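Local coordinates for protein 1-phosphatidylinositol 4,5-bisphosphate phosphodiesterase (Drosophila melanogaster, PDB 6IRB) that belongs to the phospholipase C-beta family and is modelled here as an elongated, almost wholly helical chain whose two long helices form an antiparallel hairpin, at residues A[9-12]-A[13-17]; A[101-104]-A[105-108]; A[132-135]-A[136-140]; A[190-193]-A[194-198]. The protein carries 2 engineered substitutions. One frame throughout, in Å; residues are numbered along the deposited sequence.

How the interactions relate
All four contacts lie largely at the surface, and each is local, between side chains three to five residues apart on one helix or at its start. Interaction 1 stands apart, at the start of the short helix 11-15, where a hydroxyl pair and a long ion pair supplement the backbone bonds. Interactions 2 and 3 share helix 18-150, with centres about 47 Å apart, but differ in chemistry: interaction 2 is polar and acidic, while interaction 3 turns an amide towards helix 157-210. Interaction 4 belongs to that second helix and sets a leucine against a histidine, beside aliphatic packing of M190 on K194. Interactions 3 and 4 each have one buried residue, Q138 and H197, and both residues bond to the opposing long helix.

Interaction 1: A[9-12]-A[13-17]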
# COMPACT_ATOMS: atom_id res chain seq x y z
N VAL A 9 23.45 16.16 115.65
CA VAL A 9 22.60 15.73 114.55
C VAL A 9 23.07 16.49 113.32
O VAL A 9 23.20 17.72 113.34
CB VAL A 9 21.10 15.95 114.86
CG1 VAL A 9 20.79 15.53 116.29
CG2 VAL A 9 20.67 17.37 114.64
N THR A 10 23.43 15.75 112.29
CA THR A 10 24.11 16.30 111.14
C THR A 10 23.30 15.97 109.89
O THR A 10 22.52 15.02 109.87
CB THR A 10 25.54 15.75 111.02
OG1 THR A 10 25.55 14.34 111.25
CG2 THR A 10 26.43 16.41 112.06
N LEU A 11 23.45 16.83 108.88
CA LEU A 11 22.93 16.48 107.56
C LEU A 11 23.32 15.05 107.20
O LEU A 11 22.49 14.30 106.67
CB LEU A 11 23.46 17.50 106.55
CG LEU A 11 22.99 17.47 105.09
CD1 LEU A 11 21.56 17.02 105.00
CD2 LEU A 11 23.14 18.86 104.48
N GLU A 12 24.56 14.65 107.49
CA GLU A 12 25.00 13.28 107.24
C GLU A 12 24.18 12.25 108.02
O GLU A 12 23.56 11.37 107.43
CB GLU A 12 26.48 13.13 107.55
CG GLU A 12 27.02 11.75 107.24
CD GLU A 12 27.31 11.53 105.77
OE1 GLU A 12 27.50 12.52 105.04
OE2 GLU A 12 27.35 10.35 105.35
N SER A 13 24.22 12.33 109.35
CA SER A 13 23.53 11.33 110.18
C SER A 13 22.04 11.26 109.88
O SER A 13 21.46 10.17 109.82
CB SER A 13 23.75 11.63 111.66
OG SER A 13 23.80 13.01 111.92
N LEU A 14 21.39 12.42 109.68
CA LEU A 14 19.97 12.41 109.36
C LEU A 14 19.75 11.73 108.03
O LEU A 14 18.79 10.97 107.85
CB LEU A 14 19.45 13.84 109.31
CG LEU A 14 19.41 14.60 110.62
CD1 LEU A 14 19.28 16.07 110.30
CD2 LEU A 14 18.27 14.14 111.50
N ARG A 15 20.66 11.99 107.08
CA ARG A 15 20.58 11.44 105.73
C ARG A 15 20.58 9.93 105.76
O ARG A 15 19.93 9.28 104.93
CB ARG A 15 21.80 11.93 104.94
CG ARG A 15 21.71 11.92 103.44
CD ARG A 15 23.13 11.88 102.87
NE ARG A 15 24.04 12.92 103.36
CZ ARG A 15 23.82 14.23 103.41
NH1 ARG A 15 22.68 14.75 102.96
NH2 ARG A 15 24.76 15.04 103.89
N GLN A 16 21.32 9.34 106.71
CA GLN A 16 21.51 7.90 106.80
C GLN A 16 20.45 7.19 107.63
O GLN A 16 20.50 5.96 107.73
CB GLN A 16 22.89 7.59 107.41
CG GLN A 16 24.12 8.30 106.83
CD GLN A 16 24.11 8.45 105.32
OE1 GLN A 16 23.39 9.27 104.76
NE2 GLN A 16 24.94 7.66 104.65
N GLU A 17 19.50 7.90 108.24
CA GLU A 17 18.51 7.19 109.03
C GLU A 17 17.73 6.29 108.08
O GLU A 17 17.40 6.70 106.97
CB GLU A 17 17.52 8.12 109.71
CG GLU A 17 16.43 7.32 110.42
CD GLU A 17 15.05 7.91 110.29
OE1 GLU A 17 14.08 7.25 110.69
OE2 GLU A 17 14.92 9.00 109.70
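R15 folds its guanidinium back over the previous turn, so that it lies across L11 and E12. The carbonyl oxygen L11 O sits over one face of the group, 3.5 Å above its plane near the centre, while L11 CG and CD1 run beside NH1 and NH2. E12 comes to the edge instead: OE1 lies in the guanidinium plane, 3.9 Å from R15 NE, a long salt bridge whose two planes stand 78° apart. The bend at chi3 of R15 (-53°) helps turn the group back towards these partners. E12 also sends OE2 the other way, to 3.7 Å from Q16 NE2.

At the start of the helix, T10 OG1 and S13 OG face each other as a hydroxyl pair; the modelled separation is very short and its exact value is doubtful. L14 N donates to T10 O at 2.8 Å and nearly straight, and L14 CG packs against the same oxygen. R15 N to L11 O (3.0 Å) and Q16 N to E12 O (3.1 Å) carry the pattern on, both more bent. T10, at the N-cap position, and these i to i+4 bonds make this the first turn of a short, exposed alpha helix.

Interaction 2: A[101-104]-A[105-108]; sequences VQDS and QDAM
D106 lays its carboxylate over the carbonyl of Q102, one turn earlier: CG and OD1 of D106 each lie 3.1 Å from Q102 O. Two acceptors meet there, and neither bonds the other. The chi1 of -81° keeps CG of D106 beside its own backbone N, and it is this N-H that Q102 O takes up. The D106 N to Q102 O bond is 2.8 Å long and close to straight. D103 adds a second negative charge near by, with D103 OD1 4.2 Å from D106 OD2, which is probably mildly unfavourable.

On another side of the helix, M108, a selenomethionine, bends at chi3 and brings its methyl back to the preceding turn, with CE 3.6 Å from S104 O. The S104 oxygen already accepts from M108 N at 2.9 Å, so backbone and side-chain end of M108 both come to it. S104 OG is engaged by its own route, bonding back to H100 O on the preceding turn. Q105 runs out extended from CG, and its CB packs over V101 O and Q102 O. The bonds from Q105 N to V101 O and from A107 N to D103 O complete an unbroken i to i+4 ladder, the hallmark of a regular alpha helix, here a largely exposed stretch of helix 18-150.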
# COMPACT_ATOMS: atom_id res chain seq x y z
N VAL A 101 -3.15 -2.64 -12.37
CA VAL A 101 -2.61 -3.63 -13.30
C VAL A 101 -3.70 -4.14 -14.23
O VAL A 101 -3.54 -4.11 -15.46
CB VAL A 101 -1.94 -4.78 -12.53
CG1 VAL A 101 -1.47 -5.84 -13.50
CG2 VAL A 101 -0.77 -4.23 -11.69
N GLN A 102 -4.83 -4.59 -13.67
CA GLN A 102 -5.93 -5.08 -14.49
C GLN A 102 -6.35 -4.05 -15.53
O GLN A 102 -6.53 -4.37 -16.71
CB GLN A 102 -7.11 -5.49 -13.62
CG GLN A 102 -8.10 -6.43 -14.33
CD GLN A 102 -7.58 -7.87 -14.47
OE1 GLN A 102 -6.65 -8.28 -13.77
NE2 GLN A 102 -8.18 -8.63 -15.39
N ASP A 103 -6.53 -2.80 -15.11
CA ASP A 103 -6.92 -1.77 -16.05
C ASP A 103 -5.80 -1.49 -17.04
O ASP A 103 -6.05 -1.39 -18.25
CB ASP A 103 -7.41 -0.54 -15.31
CG ASP A 103 -8.81 -0.73 -14.75
OD1 ASP A 103 -9.41 -1.80 -15.02
OD2 ASP A 103 -9.31 0.16 -14.04
N SER A 104 -4.57 -1.29 -16.55
CA SER A 104 -3.44 -1.10 -17.46
C SER A 104 -3.38 -2.22 -18.49
O SER A 104 -3.28 -1.96 -19.69
CB SER A 104 -2.13 -1.05 -16.67
OG SER A 104 -2.16 -0.04 -15.68
N GLN A 105 -3.43 -3.46 -18.02
CA GLN A 105 -3.54 -4.61 -18.91
C GLN A 105 -4.66 -4.41 -19.92
O GLN A 105 -4.44 -4.39 -21.13
CB GLN A 105 -3.79 -5.87 -18.08
CG GLN A 105 -4.42 -7.01 -18.87
CD GLN A 105 -4.37 -8.34 -18.15
OE1 GLN A 105 -3.50 -8.57 -17.31
NE2 GLN A 105 -5.33 -9.21 -18.45
N ASP A 106 -5.89 -4.26 -19.41
CA ASP A 106 -7.07 -3.99 -20.22
C ASP A 106 -6.81 -2.91 -21.26
O ASP A 106 -7.08 -3.09 -22.45
CB ASP A 106 -8.22 -3.60 -19.29
CG ASP A 106 -8.91 -4.82 -18.66
OD1 ASP A 106 -8.34 -5.94 -18.70
OD2 ASP A 106 -10.01 -4.65 -18.08
N ALA A 107 -6.28 -1.76 -20.83
CA ALA A 107 -6.04 -0.65 -21.75
C ALA A 107 -5.09 -1.05 -22.88
O ALA A 107 -5.40 -0.84 -24.06
CB ALA A 107 -5.49 0.55 -20.99
N MSE A 108 -3.93 -1.59 -22.54
CA MSE A 108 -2.99 -2.06 -23.55
C MSE A 108 -3.69 -2.94 -24.55
O MSE A 108 -3.54 -2.77 -25.76
CB MSE A 108 -1.83 -2.83 -22.95
CG MSE A 108 -0.55 -2.04 -22.95
SE MSE A 108 0.80 -2.87 -21.82
CE MSE A 108 0.27 -2.22 -20.05

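Interaction 3: A[132-135]-A[136-140]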
# COMPACT_ATOMS: atom_id res chain seq x y z
N LYS A 132 -9.16 1.79 -58.31
CA LYS A 132 -9.55 2.97 -59.07
C LYS A 132 -8.40 3.39 -59.98
O LYS A 132 -8.58 3.55 -61.19
CB LYS A 132 -9.97 4.13 -58.18
CG LYS A 132 -10.58 5.24 -59.03
CD LYS A 132 -9.65 6.40 -59.31
CE LYS A 132 -10.14 7.17 -60.53
NZ LYS A 132 -9.18 8.21 -60.98
N ASP A 133 -7.26 3.72 -59.37
CA ASP A 133 -6.02 4.01 -60.09
C ASP A 133 -5.84 3.11 -61.30
O ASP A 133 -5.69 3.57 -62.43
CB ASP A 133 -4.83 3.87 -59.13
CG ASP A 133 -4.78 4.97 -58.10
OD1 ASP A 133 -5.71 5.81 -58.07
OD2 ASP A 133 -3.83 4.99 -57.29
N LEU A 134 -5.76 1.80 -61.05
CA LEU A 134 -5.71 0.83 -62.14
C LEU A 134 -6.80 1.09 -63.18
O LEU A 134 -6.52 1.15 -64.38
CB LEU A 134 -5.83 -0.58 -61.58
CG LEU A 134 -5.48 -1.55 -62.71
CD1 LEU A 134 -4.03 -1.34 -63.16
CD2 LEU A 134 -5.74 -3.00 -62.30
N ASN A 135 -8.06 1.19 -62.73
CA ASN A 135 -9.17 1.48 -63.63
C ASN A 135 -8.84 2.63 -64.56
O ASN A 135 -8.99 2.53 -65.79
CB ASN A 135 -10.44 1.81 -62.83
CG ASN A 135 -11.16 0.58 -62.34
OD1 ASN A 135 -10.70 -0.55 -62.52
ND2 ASN A 135 -12.31 0.79 -61.69
N ALA A 136 -8.41 3.76 -63.98
CA ALA A 136 -7.97 4.90 -64.77
C ALA A 136 -6.94 4.48 -65.82
O ALA A 136 -7.16 4.65 -67.02
CB ALA A 136 -7.40 5.97 -63.85
N LYS A 137 -5.81 3.92 -65.38
CA LYS A 137 -4.77 3.50 -66.32
C LYS A 137 -5.36 2.66 -67.44
O LYS A 137 -5.10 2.89 -68.62
CB LYS A 137 -3.65 2.75 -65.60
CG LYS A 137 -2.49 2.35 -66.52
CD LYS A 137 -1.26 1.89 -65.75
CE LYS A 137 -0.35 0.99 -66.59
NZ LYS A 137 -1.06 -0.20 -67.18
N GLN A 138 -6.20 1.68 -67.07
CA GLN A 138 -6.85 0.86 -68.08
C GLN A 138 -7.69 1.73 -69.00
O GLN A 138 -7.59 1.64 -70.23
CB GLN A 138 -7.72 -0.21 -67.42
CG GLN A 138 -6.92 -1.27 -66.66
CD GLN A 138 -7.74 -2.51 -66.31
OE1 GLN A 138 -8.97 -2.47 -66.27
NE2 GLN A 138 -7.05 -3.61 -66.07
N ALA A 139 -8.47 2.64 -68.42
CA ALA A 139 -9.27 3.52 -69.24
C ALA A 139 -8.38 4.36 -70.16
O ALA A 139 -8.66 4.47 -71.36
CB ALA A 139 -10.13 4.42 -68.36
N LYS A 140 -7.28 4.91 -69.64
CA LYS A 140 -6.48 5.82 -70.44
C LYS A 140 -5.91 5.14 -71.67
O LYS A 140 -5.92 5.71 -72.77
CB LYS A 140 -5.34 6.42 -69.64
CG LYS A 140 -4.41 7.24 -70.53
CD LYS A 140 -4.75 8.71 -70.47
CE LYS A 140 -4.23 9.46 -71.69
NZ LYS A 140 -4.60 10.90 -71.65
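L134 and Q138 meet through different first torsions. In L134 the branch carbon CG stands anti to the backbone N (chi1 -168°), which swings the side chain forward along the helix; in Q138 CG stays beside its own N (chi1 -67°), and the extended chain then leans back. The methyl L134 CD2 ends 4.0 Å from Q138 NE2, a nonpolar group beside the amide nitrogen. Lower down, Q138 CG packs 3.3 Å from L134 O, the oxygen that accepts Q138 N at 2.8 Å.

The remaining turns repeat this backbone pattern: A136 N donates to K132 O at 2.8 Å, K137 N to D133 O at 3.0 Å and A139 N to N135 O at 2.7 Å. K132 bends at chi2 so that its chain comes round to the methyl of A136, with NZ 4.1 Å from CB. Three polar ends answer to helix 157-210: N135 OD1 accepts from K179 NZ, Q138 NE2 donates to both E178 OE1 and F175 O, and K137 NZ makes a long, weak ion pair with E178 OE2.

Since two acceptors grip NE2 of the buried Q138 while the L134 methyl lies alongside, the amide is probably well fixed in rotation. Its polar nitrogen is satisfied within the interface of the two long helices, while K132 and K137 are exposed.

Interaction 4: A[190-193]-A[194-198]; sequences MEKL and KLAHS
The carbonyl oxygen of M190 accepts K194 N at 2.8 Å in a nearly straight bond, and L195 N reaches E191 O at the same length. Above this backbone frame the side chains of M190 and K194 cross obliquely: selenomethionine M190 has CG anti to its backbone N (chi1 -170°), and this CG lies 4.0 Å from K194 CE, so the aliphatic part of the lysine does the touching.

One turn on, L193 meets the ring of H197. The leucine has CG anti to its backbone N (chi1 -165°), which carries the CD1 branch forward, and H197 at chi1 -70° leans back to meet it. L193 CD1 comes to 3.5 Å from H197 CE1, with L193 CG at 3.7 Å from the same ring carbon. The backbone runs along under this pair, H197 N donating to L193 O at 3.1 Å, while H197 ND1 stands 3.5 Å from that oxygen. Away from the ring, K192 lays its bent chain along the helix until NZ is 3.7 Å from A196 CB; A196 N donates to K192 O.

H197 is buried and faces helix 18-150, where Q119 OE1 bonds its NE2 and Q116 NE2 bonds its backbone O. M190 and L193 both rest on L123, and K194 and H197 on I120, so this stretch of helix 157-210 lies antiparallel along one side of helix 18-150.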
# COMPACT_ATOMS: atom_id res chain seq x y z
N MSE A 190 -3.68 -8.68 -47.60
CA MSE A 190 -4.59 -8.69 -46.49
C MSE A 190 -4.34 -9.86 -45.55
O MSE A 190 -4.25 -9.68 -44.34
CB MSE A 190 -6.03 -8.70 -46.97
CG MSE A 190 -6.96 -8.45 -45.83
SE MSE A 190 -6.31 -6.90 -44.82
CE MSE A 190 -6.86 -5.40 -45.97
N GLU A 191 -4.27 -11.08 -46.09
CA GLU A 191 -4.02 -12.22 -45.21
C GLU A 191 -2.78 -11.97 -44.36
O GLU A 191 -2.83 -12.08 -43.13
CB GLU A 191 -3.91 -13.52 -45.99
CG GLU A 191 -4.40 -14.69 -45.17
CD GLU A 191 -4.59 -15.96 -45.97
OE1 GLU A 191 -3.58 -16.49 -46.49
OE2 GLU A 191 -5.75 -16.42 -46.08
N LYS A 192 -1.66 -11.65 -45.01
CA LYS A 192 -0.43 -11.44 -44.28
C LYS A 192 -0.64 -10.39 -43.18
O LYS A 192 -0.20 -10.59 -42.04
CB LYS A 192 0.68 -11.03 -45.26
CG LYS A 192 1.87 -10.22 -44.68
CD LYS A 192 2.47 -10.69 -43.34
CE LYS A 192 2.92 -9.47 -42.52
NZ LYS A 192 3.71 -9.83 -41.32
N LEU A 193 -1.34 -9.30 -43.50
CA LEU A 193 -1.72 -8.34 -42.46
C LEU A 193 -2.45 -9.01 -41.30
O LEU A 193 -2.03 -8.90 -40.14
CB LEU A 193 -2.57 -7.21 -43.05
CG LEU A 193 -2.68 -6.01 -42.09
CD1 LEU A 193 -1.40 -5.86 -41.28
CD2 LEU A 193 -2.99 -4.69 -42.77
N LYS A 194 -3.59 -9.67 -41.58
CA LYS A 194 -4.33 -10.28 -40.48
C LYS A 194 -3.53 -11.33 -39.72
O LYS A 194 -3.73 -11.48 -38.51
CB LYS A 194 -5.63 -10.91 -40.96
CG LYS A 194 -6.72 -9.92 -41.29
CD LYS A 194 -7.83 -10.62 -42.03
CE LYS A 194 -8.88 -9.63 -42.47
NZ LYS A 194 -9.70 -9.18 -41.31
N LEU A 195 -2.59 -12.01 -40.38
CA LEU A 195 -1.75 -12.96 -39.65
C LEU A 195 -0.80 -12.27 -38.69
O LEU A 195 -0.50 -12.82 -37.62
CB LEU A 195 -0.97 -13.87 -40.59
CG LEU A 195 -1.77 -14.95 -41.33
CD1 LEU A 195 -0.86 -16.10 -41.78
CD2 LEU A 195 -2.90 -15.48 -40.45
N ALA A 196 -0.29 -11.10 -39.05
CA ALA A 196 0.56 -10.38 -38.10
C ALA A 196 -0.25 -9.98 -36.88
O ALA A 196 0.17 -10.20 -35.74
CB ALA A 196 1.18 -9.16 -38.77
N HIS A 197 -1.45 -9.42 -37.10
CA HIS A 197 -2.31 -9.03 -35.99
C HIS A 197 -2.61 -10.21 -35.09
O HIS A 197 -2.52 -10.11 -33.86
CB HIS A 197 -3.58 -8.38 -36.52
CG HIS A 197 -3.36 -7.03 -37.14
ND1 HIS A 197 -3.99 -6.62 -38.30
CD2 HIS A 197 -2.56 -6.00 -36.77
CE1 HIS A 197 -3.60 -5.40 -38.60
NE2 HIS A 197 -2.73 -5.00 -37.69
N SER A 198 -2.99 -11.34 -35.69
CA SER A 198 -3.27 -12.55 -34.92
C SER A 198 -2.10 -12.93 -34.02
O SER A 198 -2.28 -13.15 -32.82
CB SER A 198 -3.60 -13.70 -35.86
OG SER A 198 -4.37 -14.68 -35.19